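Local coordinates for protein putative mandelate racemase/muconate lactonizing enzyme (Bordetella bronchiseptica, PDB 3DDM) that is of unknown function but belongs to the mandelate racemase/muconate lactonizing enzyme family, with an enolase-type N-terminal domain and a TIM-barrel-like C-terminal domain, at residues 212-220 and 242-252; 11-22 and 37-48. The protein carries 1 engineered substitution. All coordinates share one frame; numbering follows the deposited sequence.

Interaction 1 (212-220 and 242-252); sequences LPRARQMAQ and EWAELAQAAPM
The guanidinium of R216 carries the methyl of A249 over one face, CB standing 3.2 Å above the plane, nearer its edge than its centre, while the carboxylate of E245 meets it obliquely. The two helices, 212-220 and 242-249, are neighbours on the outside of the TIM-barrel-like domain; they run nearly parallel at -17°, with their axes 9.5 Å apart. R216 NH1 forms a salt bridge to E245 OE2 at 3.0 Å, but as a hydrogen bond it is weak and bent. A bend at chi3 (58°) swings the guanidinium across the chain of E245; nearer the backbone, R216 CG runs past L246 CD1. Beneath these charges the contact is apolar: A215 leaves room for the branched end of L246. L246 CD1 reaches A215 CB at 3.5 Å, and L212 CD1 lies against L246 CB at 4.0 Å. Inward, L246 touches L254 of strand 254-256 and A219 touches L230 of strand 229-231. Where the second helix ends, A219 CB packs on A250 CB at 3.9 Å and lies beside P251. Q220, its chain bent at chi2, gives that helix end a side-chain donor: NE2 bonds A249 O at 3.0 Å, with the oxygen tilted out of the amide plane.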
loop_
_atom_site.group_PDB
_atom_site.type_symbol
_atom_site.label_atom_id
_atom_site.label_comp_id
_atom_site.label_asym_id
_atom_site.label_seq_id
_atom_site.Cartn_x
_atom_site.Cartn_y
_atom_site.Cartn_z
ATOM N N LEU A 212 -1.287 9.732 -22.682
ATOM C CA LEU A 212 -0.494 9.571 -23.885
ATOM C C LEU A 212 -0.552 10.687 -24.918
ATOM O O LEU A 212 0.484 11.195 -25.339
ATOM C CB LEU A 212 -0.825 8.239 -24.551
ATOM C CG LEU A 212 -0.001 7.916 -25.800
ATOM C CD1 LEU A 212 1.492 8.168 -25.547
ATOM C CD2 LEU A 212 -0.248 6.476 -26.179
ATOM N N PRO A 213 -1.754 11.079 -25.358
ATOM C CA PRO A 213 -1.776 12.154 -26.355
ATOM C C PRO A 213 -1.219 13.506 -25.883
ATOM O O PRO A 213 -0.682 14.277 -26.684
ATOM C CB PRO A 213 -3.247 12.207 -26.782
ATOM C CG PRO A 213 -3.979 11.661 -25.598
ATOM C CD PRO A 213 -3.101 10.530 -25.129
ATOM N N ARG A 214 -1.313 13.790 -24.591
ATOM C CA ARG A 214 -0.790 15.052 -24.076
ATOM C C ARG A 214 0.736 15.001 -23.981
ATOM O O ARG A 214 1.420 15.979 -24.282
ATOM C CB ARG A 214 -1.390 15.340 -22.701
ATOM C CG ARG A 214 -1.183 16.749 -22.169
ATOM C CD ARG A 214 -1.991 16.897 -20.883
ATOM N NE ARG A 214 -1.706 18.114 -20.127
ATOM C CZ ARG A 214 -2.304 18.427 -18.979
ATOM N NH1 ARG A 214 -3.218 17.611 -18.460
ATOM N NH2 ARG A 214 -1.992 19.553 -18.346
ATOM N N ALA A 215 1.265 13.856 -23.563
ATOM C CA ALA A 215 2.704 13.687 -23.437
ATOM C C ALA A 215 3.357 13.830 -24.802
ATOM O O ALA A 215 4.384 14.489 -24.938
ATOM C CB ALA A 215 3.018 12.328 -22.850
ATOM N N ARG A 216 2.763 13.200 -25.813
ATOM C CA ARG A 216 3.287 13.275 -27.175
ATOM C C ARG A 216 3.340 14.744 -27.570
ATOM O O ARG A 216 4.370 15.247 -28.021
ATOM C CB ARG A 216 2.378 12.531 -28.160
ATOM C CG ARG A 216 2.466 11.015 -28.131
ATOM C CD ARG A 216 1.538 10.404 -29.197
ATOM N NE ARG A 216 1.863 10.872 -30.548
ATOM C CZ ARG A 216 2.657 10.235 -31.407
ATOM N NH1 ARG A 216 3.219 9.079 -31.076
ATOM N NH2 ARG A 216 2.906 10.763 -32.596
ATOM N N GLN A 217 2.211 15.420 -27.385
ATOM C CA GLN A 217 2.087 16.835 -27.705
ATOM C C GLN A 217 3.126 17.680 -26.970
ATOM O O GLN A 217 3.854 18.451 -27.594
ATOM C CB GLN A 217 0.689 17.320 -27.337
ATOM C CG GLN A 217 0.461 18.782 -27.585
ATOM C CD GLN A 217 -0.725 19.307 -26.799
ATOM O OE1 GLN A 217 -1.866 18.877 -27.004
ATOM N NE2 GLN A 217 -0.457 20.235 -25.880
ATOM N N MET A 218 3.199 17.536 -25.647
ATOM C CA MET A 218 4.155 18.310 -24.858
ATOM C C MET A 218 5.610 17.942 -25.137
ATOM O O MET A 218 6.460 18.823 -25.257
ATOM C CB MET A 218 3.867 18.160 -23.365
ATOM C CG MET A 218 2.648 18.916 -22.877
ATOM S SD MET A 218 2.723 20.702 -23.136
ATOM C CE MET A 218 4.068 21.152 -22.022
ATOM N N ALA A 219 5.906 16.650 -25.243
ATOM C CA ALA A 219 7.278 16.230 -25.507
ATOM C C ALA A 219 7.786 16.897 -26.779
ATOM O O ALA A 219 8.981 17.127 -26.941
ATOM C CB ALA A 219 7.347 14.726 -25.641
ATOM N N GLN A 220 6.859 17.211 -27.679
ATOM C CA GLN A 220 7.179 17.860 -28.950
ATOM C C GLN A 220 7.473 19.347 -28.732
ATOM O O GLN A 220 8.497 19.862 -29.186
ATOM C CB GLN A 220 5.998 17.721 -29.914
ATOM C CG GLN A 220 6.342 17.149 -31.282
ATOM C CD GLN A 220 6.547 15.644 -31.260
ATOM O OE1 GLN A 220 5.629 14.880 -30.934
ATOM N NE2 GLN A 220 7.751 15.207 -31.616
ATOM N N GLU A 242 2.151 2.155 -24.405
ATOM C CA GLU A 242 2.054 3.604 -24.343
ATOM C C GLU A 242 3.421 4.245 -24.158
ATOM O O GLU A 242 3.683 5.321 -24.701
ATOM C CB GLU A 242 1.103 4.028 -23.221
ATOM C CG GLU A 242 -0.273 3.394 -23.314
ATOM C CD GLU A 242 -1.318 4.083 -22.447
ATOM O OE1 GLU A 242 -2.382 3.472 -22.202
ATOM O OE2 GLU A 242 -1.087 5.237 -22.024
ATOM N N TRP A 243 4.289 3.583 -23.393
ATOM C CA TRP A 243 5.643 4.083 -23.154
ATOM C C TRP A 243 6.465 3.920 -24.413
ATOM O O TRP A 243 7.244 4.799 -24.784
ATOM C CB TRP A 243 6.325 3.328 -22.008
ATOM C CG TRP A 243 5.884 3.779 -20.657
ATOM C CD1 TRP A 243 4.920 3.213 -19.878
ATOM C CD2 TRP A 243 6.364 4.920 -19.939
ATOM N NE1 TRP A 243 4.768 3.930 -18.718
ATOM C CE2 TRP A 243 5.642 4.983 -18.728
ATOM C CE3 TRP A 243 7.335 5.896 -20.200
ATOM C CZ2 TRP A 243 5.859 5.986 -17.776
ATOM C CZ3 TRP A 243 7.552 6.894 -19.254
ATOM C CH2 TRP A 243 6.815 6.930 -18.056
ATOM N N ALA A 244 6.287 2.783 -25.068
ATOM C CA ALA A 244 7.006 2.506 -26.295
ATOM C C ALA A 244 6.645 3.557 -27.342
ATOM O O ALA A 244 7.511 4.061 -28.051
ATOM C CB ALA A 244 6.662 1.113 -26.796
ATOM N N GLU A 245 5.367 3.897 -27.429
ATOM C CA GLU A 245 4.929 4.885 -28.397
ATOM C C GLU A 245 5.470 6.267 -28.069
ATOM O O GLU A 245 6.016 6.950 -28.934
ATOM C CB GLU A 245 3.410 4.956 -28.457
ATOM C CG GLU A 245 2.921 5.798 -29.616
ATOM C CD GLU A 245 1.453 6.154 -29.520
ATOM O OE1 GLU A 245 0.614 5.242 -29.308
ATOM O OE2 GLU A 245 1.142 7.360 -29.665
ATOM N N LEU A 246 5.311 6.685 -26.819
ATOM C CA LEU A 246 5.788 8.000 -26.407
ATOM C C LEU A 246 7.293 8.130 -26.623
ATOM O O LEU A 246 7.775 9.152 -27.115
ATOM C CB LEU A 246 5.461 8.252 -24.930
ATOM C CG LEU A 246 5.854 9.634 -24.395
ATOM C CD1 LEU A 246 5.128 10.711 -25.181
ATOM C CD2 LEU A 246 5.520 9.731 -22.919
ATOM N N ALA A 247 8.027 7.083 -26.258
ATOM C CA ALA A 247 9.474 7.088 -26.393
ATOM C C ALA A 247 9.904 7.405 -27.819
ATOM O O ALA A 247 10.841 8.165 -28.030
ATOM C CB ALA A 247 10.039 5.748 -25.950
ATOM N N GLN A 248 9.205 6.836 -28.798
ATOM C CA GLN A 248 9.532 7.064 -30.202
ATOM C C GLN A 248 9.172 8.473 -30.660
ATOM O O GLN A 248 9.890 9.085 -31.451
ATOM C CB GLN A 248 8.788 6.075 -31.100
ATOM C CG GLN A 248 8.929 4.617 -30.730
ATOM C CD GLN A 248 8.201 3.719 -31.716
ATOM O OE1 GLN A 248 7.117 4.066 -32.208
ATOM N NE2 GLN A 248 8.785 2.554 -32.007
ATOM N N ALA A 249 8.051 8.982 -30.169
ATOM C CA ALA A 249 7.597 10.310 -30.546
ATOM C C ALA A 249 8.346 11.434 -29.840
ATOM O O ALA A 249 8.367 12.565 -30.324
ATOM C CB ALA A 249 6.101 10.442 -30.271
ATOM N N ALA A 250 8.957 11.138 -28.699
ATOM C CA ALA A 250 9.665 12.171 -27.959
ATOM C C ALA A 250 11.042 12.486 -28.533
ATOM O O ALA A 250 11.790 11.592 -28.928
ATOM C CB ALA A 250 9.784 11.777 -26.502
ATOM N N PRO A 251 11.390 13.778 -28.590
ATOM C CA PRO A 251 12.674 14.253 -29.110
ATOM C C PRO A 251 13.767 13.976 -28.091
ATOM O O PRO A 251 14.935 13.822 -28.443
ATOM C CB PRO A 251 12.463 15.754 -29.279
ATOM C CG PRO A 251 10.960 15.947 -29.178
ATOM C CD PRO A 251 10.535 14.909 -28.198
ATOM N N MET A 252 13.377 13.934 -26.818
ATOM C CA MET A 252 14.322 13.684 -25.742
ATOM C C MET A 252 14.056 12.331 -25.112
ATOM O O MET A 252 12.989 11.744 -25.304
ATOM C CB MET A 252 14.204 14.774 -24.665
ATOM C CG MET A 252 12.989 14.651 -23.724
ATOM S SD MET A 252 11.368 14.848 -24.498
ATOM C CE MET A 252 11.346 16.605 -24.773
#

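Interaction 2 (11-22 and 37-48); sequences TPARVRAHVFRY and DRPAVLVEVEDS
Strands 14-22 and 37-46 run antiparallel at 165°, alternating hydrogen-bonded pairs such as H18 with L42 and non-hydrogen-bonded pairs such as A17 with V43. They are two of the three strands in the antiparallel sheet of the enolase-type N-terminal domain, with 37-46 in the middle, its other edge bonded to strand 52-56. A classic beta bulge interrupts the regular pairing near one end: A13 N bonds E46 O at 2.9 Å, and R14 N adds a weak bond to the same oxygen. V15, A17, V19, V41, V43 and V45 line one face. Their short, beta-branched or methyl side chains suit close cover by helix 65-81, which meets A17 and V19 at A70 and V41 at A66; across the strands A17 CB and V43 CG1 are 4.0 Å apart. On the opposite face F20 CE1 meets L42 CD1 at 4.1 Å, the two chains crossing at about a right angle, and helix 374-380 packs on F20. The same face carries a charged cluster in which R14 spans two glutamates. Its NH1 forms a salt bridge with E46 OE1 at 2.8 Å, and NH2 reaches E44 OE1 more weakly at 3.4 Å. R16 CG covers one face of that guanidinium. Back on the valine face, at the far end, P39 CB lies over the guanidinium of R21, whose NH1 pairs with E67 of helix 65-81. With CG beside the backbone N and a bend at chi3, R21 NE points at D37 OD2, 2.9 Å away, with an N-H...O angle of 178°, on the syn side of the carboxylate.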
loop_
_atom_site.group_PDB
_atom_site.type_symbol
_atom_site.label_atom_id
_atom_site.label_comp_id
_atom_site.label_asym_id
_atom_site.label_seq_id
_atom_site.Cartn_x
_atom_site.Cartn_y
_atom_site.Cartn_z
ATOM N N THR A 11 24.402 -9.612 12.694
ATOM C CA THR A 11 23.503 -10.170 13.693
ATOM C C THR A 11 22.771 -9.050 14.417
ATOM O O THR A 11 23.115 -8.702 15.543
ATOM C CB THR A 11 24.258 -11.026 14.734
ATOM O OG1 THR A 11 25.033 -12.028 14.061
ATOM C CG2 THR A 11 23.264 -11.718 15.671
ATOM N N PRO A 12 21.735 -8.477 13.774
ATOM C CA PRO A 12 20.941 -7.386 14.345
ATOM C C PRO A 12 20.508 -7.724 15.762
ATOM O O PRO A 12 20.198 -8.876 16.052
ATOM C CB PRO A 12 19.760 -7.291 13.388
ATOM C CG PRO A 12 20.346 -7.738 12.089
ATOM C CD PRO A 12 21.154 -8.928 12.497
ATOM N N ALA A 13 20.480 -6.723 16.636
ATOM C CA ALA A 13 20.090 -6.938 18.022
ATOM C C ALA A 13 19.015 -5.963 18.473
ATOM O O ALA A 13 18.115 -6.320 19.235
ATOM C CB ALA A 13 21.301 -6.815 18.919
ATOM N N ARG A 14 19.120 -4.724 18.010
ATOM C CA ARG A 14 18.163 -3.688 18.361
ATOM C C ARG A 14 17.925 -2.867 17.110
ATOM O O ARG A 14 18.870 -2.526 16.405
ATOM C CB ARG A 14 18.723 -2.816 19.488
ATOM C CG ARG A 14 17.876 -1.601 19.844
ATOM C CD ARG A 14 18.428 -0.887 21.085
ATOM N NE ARG A 14 18.471 0.569 20.930
ATOM C CZ ARG A 14 19.307 1.218 20.116
ATOM N NH1 ARG A 14 20.185 0.547 19.375
ATOM N NH2 ARG A 14 19.262 2.544 20.033
ATOM N N VAL A 15 16.662 -2.570 16.823
ATOM C CA VAL A 15 16.306 -1.794 15.635
ATOM C C VAL A 15 15.301 -0.710 16.005
ATOM O O VAL A 15 14.163 -1.008 16.365
ATOM C CB VAL A 15 15.683 -2.699 14.553
ATOM C CG1 VAL A 15 15.326 -1.876 13.334
ATOM C CG2 VAL A 15 16.643 -3.814 14.187
ATOM N N ARG A 16 15.712 0.550 15.914
ATOM C CA ARG A 16 14.811 1.644 16.265
ATOM C C ARG A 16 14.562 2.607 15.118
ATOM O O ARG A 16 15.423 2.811 14.259
ATOM C CB ARG A 16 15.357 2.419 17.470
ATOM C CG ARG A 16 15.716 1.529 18.644
ATOM C CD ARG A 16 15.992 2.319 19.922
ATOM N NE ARG A 16 14.783 2.951 20.455
ATOM C CZ ARG A 16 14.672 3.444 21.689
ATOM N NH1 ARG A 16 15.701 3.380 22.534
ATOM N NH2 ARG A 16 13.526 3.998 22.077
ATOM N N ALA A 17 13.370 3.195 15.112
ATOM C CA ALA A 17 12.991 4.152 14.085
ATOM C C ALA A 17 12.656 5.475 14.753
ATOM O O ALA A 17 11.974 5.501 15.773
ATOM C CB ALA A 17 11.790 3.640 13.317
ATOM N N HIS A 18 13.148 6.573 14.188
ATOM C CA HIS A 18 12.876 7.889 14.747
ATOM C C HIS A 18 12.208 8.743 13.697
ATOM O O HIS A 18 12.669 8.812 12.556
ATOM C CB HIS A 18 14.168 8.563 15.198
ATOM C CG HIS A 18 15.046 7.677 16.019
ATOM N ND1 HIS A 18 16.074 6.940 15.473
ATOM C CD2 HIS A 18 15.004 7.353 17.331
ATOM C CE1 HIS A 18 16.629 6.198 16.412
ATOM N NE2 HIS A 18 15.998 6.427 17.549
ATOM N N VAL A 19 11.117 9.392 14.083
ATOM C CA VAL A 19 10.387 10.245 13.160
ATOM C C VAL A 19 10.643 11.715 13.467
ATOM O O VAL A 19 10.773 12.105 14.622
ATOM C CB VAL A 19 8.874 9.987 13.240
ATOM C CG1 VAL A 19 8.156 10.828 12.198
ATOM C CG2 VAL A 19 8.586 8.505 13.041
ATOM N N PHE A 20 10.728 12.521 12.414
ATOM C CA PHE A 20 10.960 13.951 12.540
ATOM C C PHE A 20 10.055 14.678 11.577
ATOM O O PHE A 20 9.799 14.196 10.472
ATOM C CB PHE A 20 12.408 14.301 12.217
ATOM C CG PHE A 20 13.386 13.723 13.177
ATOM C CD1 PHE A 20 13.981 12.493 12.927
ATOM C CD2 PHE A 20 13.677 14.381 14.363
ATOM C CE1 PHE A 20 14.856 11.923 13.847
ATOM C CE2 PHE A 20 14.549 13.821 15.290
ATOM C CZ PHE A 20 15.140 12.587 15.031
ATOM N N ARG A 21 9.552 15.828 12.004
ATOM C CA ARG A 21 8.688 16.625 11.156
ATOM C C ARG A 21 9.096 18.069 11.358
ATOM O O ARG A 21 8.832 18.663 12.401
ATOM C CB ARG A 21 7.212 16.416 11.520
ATOM C CG ARG A 21 6.826 14.949 11.667
ATOM C CD ARG A 21 5.326 14.723 11.540
ATOM N NE ARG A 21 4.896 14.932 10.165
ATOM C CZ ARG A 21 4.297 14.018 9.407
ATOM N NH1 ARG A 21 4.033 12.806 9.875
ATOM N NH2 ARG A 21 3.986 14.322 8.159
ATOM N N TYR A 22 9.779 18.616 10.361
ATOM C CA TYR A 22 10.230 19.994 10.413
ATOM C C TYR A 22 9.136 20.896 9.863
ATOM O O TYR A 22 8.783 20.804 8.685
ATOM C CB TYR A 22 11.486 20.182 9.576
ATOM C CG TYR A 22 12.096 21.537 9.799
ATOM C CD1 TYR A 22 12.937 21.770 10.887
ATOM C CD2 TYR A 22 11.789 22.605 8.956
ATOM C CE1 TYR A 22 13.460 23.032 11.133
ATOM C CE2 TYR A 22 12.302 23.875 9.193
ATOM C CZ TYR A 22 13.139 24.078 10.282
ATOM O OH TYR A 22 13.664 25.327 10.509
ATOM N N ASP A 37 4.857 20.542 6.363
ATOM C CA ASP A 37 6.079 20.209 7.086
ATOM C C ASP A 37 6.815 19.084 6.359
ATOM O O ASP A 37 6.198 18.251 5.693
ATOM C CB ASP A 37 5.760 19.778 8.517
ATOM C CG ASP A 37 4.864 18.558 8.570
ATOM O OD1 ASP A 37 3.666 18.685 8.233
ATOM O OD2 ASP A 37 5.362 17.469 8.936
ATOM N N ARG A 38 8.138 19.079 6.484
ATOM C CA ARG A 38 8.980 18.071 5.852
ATOM C C ARG A 38 9.171 16.930 6.844
ATOM O O ARG A 38 9.715 17.128 7.925
ATOM C CB ARG A 38 10.330 18.687 5.489
ATOM C CG ARG A 38 10.207 20.013 4.739
ATOM C CD ARG A 38 10.717 19.920 3.309
ATOM N NE ARG A 38 9.986 18.927 2.533
ATOM C CZ ARG A 38 10.476 18.311 1.461
ATOM N NH1 ARG A 38 11.702 18.582 1.033
ATOM N NH2 ARG A 38 9.737 17.415 0.819
ATOM N N PRO A 39 8.712 15.719 6.490
ATOM C CA PRO A 39 8.835 14.552 7.365
ATOM C C PRO A 39 10.094 13.743 7.099
ATOM O O PRO A 39 10.758 13.932 6.092
ATOM C CB PRO A 39 7.580 13.763 7.036
ATOM C CG PRO A 39 7.509 13.933 5.552
ATOM C CD PRO A 39 7.851 15.410 5.333
ATOM N N ALA A 40 10.412 12.834 8.008
ATOM C CA ALA A 40 11.582 11.980 7.853
ATOM C C ALA A 40 11.546 10.810 8.839
ATOM O O ALA A 40 11.026 10.931 9.950
ATOM C CB ALA A 40 12.844 12.788 8.058
ATOM N N VAL A 41 12.073 9.666 8.418
ATOM C CA VAL A 41 12.135 8.497 9.288
ATOM C C VAL A 41 13.535 7.925 9.165
ATOM O O VAL A 41 13.911 7.394 8.119
ATOM C CB VAL A 41 11.112 7.408 8.896
ATOM C CG1 VAL A 41 11.272 6.203 9.803
ATOM C CG2 VAL A 41 9.708 7.941 9.020
ATOM N N LEU A 42 14.317 8.067 10.227
ATOM C CA LEU A 42 15.680 7.553 10.239
ATOM C C LEU A 42 15.684 6.250 11.029
ATOM O O LEU A 42 14.991 6.119 12.041
ATOM C CB LEU A 42 16.629 8.574 10.881
ATOM C CG LEU A 42 16.647 9.989 10.270
ATOM C CD1 LEU A 42 17.678 10.854 10.999
ATOM C CD2 LEU A 42 16.969 9.921 8.780
ATOM N N VAL A 43 16.439 5.270 10.556
ATOM C CA VAL A 43 16.502 3.995 11.259
ATOM C C VAL A 43 17.930 3.661 11.632
ATOM O O VAL A 43 18.866 3.968 10.884
ATOM C CB VAL A 43 15.909 2.847 10.412
ATOM C CG1 VAL A 43 14.394 2.979 10.363
ATOM C CG2 VAL A 43 16.479 2.891 9.004
ATOM N N GLU A 44 18.091 3.064 12.810
ATOM C CA GLU A 44 19.410 2.673 13.282
ATOM C C GLU A 44 19.380 1.225 13.707
ATOM O O GLU A 44 18.590 0.843 14.559
ATOM C CB GLU A 44 19.858 3.541 14.462
ATOM C CG GLU A 44 18.963 3.468 15.687
ATOM C CD GLU A 44 19.579 4.151 16.903
ATOM O OE1 GLU A 44 20.739 3.845 17.244
ATOM O OE2 GLU A 44 18.899 4.987 17.530
ATOM N N VAL A 45 20.222 0.413 13.087
ATOM C CA VAL A 45 20.300 -0.993 13.435
ATOM C C VAL A 45 21.556 -1.245 14.255
ATOM O O VAL A 45 22.665 -0.985 13.788
ATOM C CB VAL A 45 20.374 -1.885 12.195
ATOM C CG1 VAL A 45 20.559 -3.341 12.632
ATOM C CG2 VAL A 45 19.109 -1.720 11.357
ATOM N N GLU A 46 21.387 -1.736 15.479
ATOM C CA GLU A 46 22.532 -2.028 16.325
ATOM C C GLU A 46 22.936 -3.492 16.212
ATOM O O GLU A 46 22.111 -4.401 16.312
ATOM C CB GLU A 46 22.253 -1.709 17.790
ATOM C CG GLU A 46 23.529 -1.721 18.618
ATOM C CD GLU A 46 23.276 -1.552 20.095
ATOM O OE1 GLU A 46 22.512 -0.631 20.462
ATOM O OE2 GLU A 46 23.847 -2.332 20.892
ATOM N N ASP A 47 24.230 -3.688 16.013
ATOM C CA ASP A 47 24.856 -4.992 15.864
ATOM C C ASP A 47 24.895 -5.743 17.192
ATOM O O ASP A 47 24.640 -5.173 18.256
ATOM C CB ASP A 47 26.284 -4.770 15.371
ATOM C CG ASP A 47 26.874 -5.979 14.721
ATOM O OD1 ASP A 47 28.019 -5.865 14.226
ATOM O OD2 ASP A 47 26.204 -7.035 14.700
ATOM N N SER A 48 25.227 -7.026 17.120
ATOM C CA SER A 48 25.341 -7.858 18.314
ATOM C C SER A 48 26.640 -7.479 19.040
ATOM O O SER A 48 26.824 -7.808 20.210
ATOM C CB SER A 48 25.383 -9.335 17.928
ATOM O OG SER A 48 26.477 -9.586 17.063
#

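In the fold
Interaction 2 belongs to the N-terminal domain and interaction 1 to the barrel domain, on opposite sides of the chain's centre. Their centres are 41 Å apart and their nearest atoms about 22 Å, so neither touches the other. Interaction 2 has a direct tie to the barrel: R38, on strand 37-46, makes a salt bridge with D338 on barrel strand 334-338. Residues 25-35, joining the two strands of interaction 2, are not modelled; in relatives of this superfamily the corresponding loop helps close the active site at the C-terminal ends of the barrel strands. Interaction 1, in the barrel domain, has no part in that tie or in the loop.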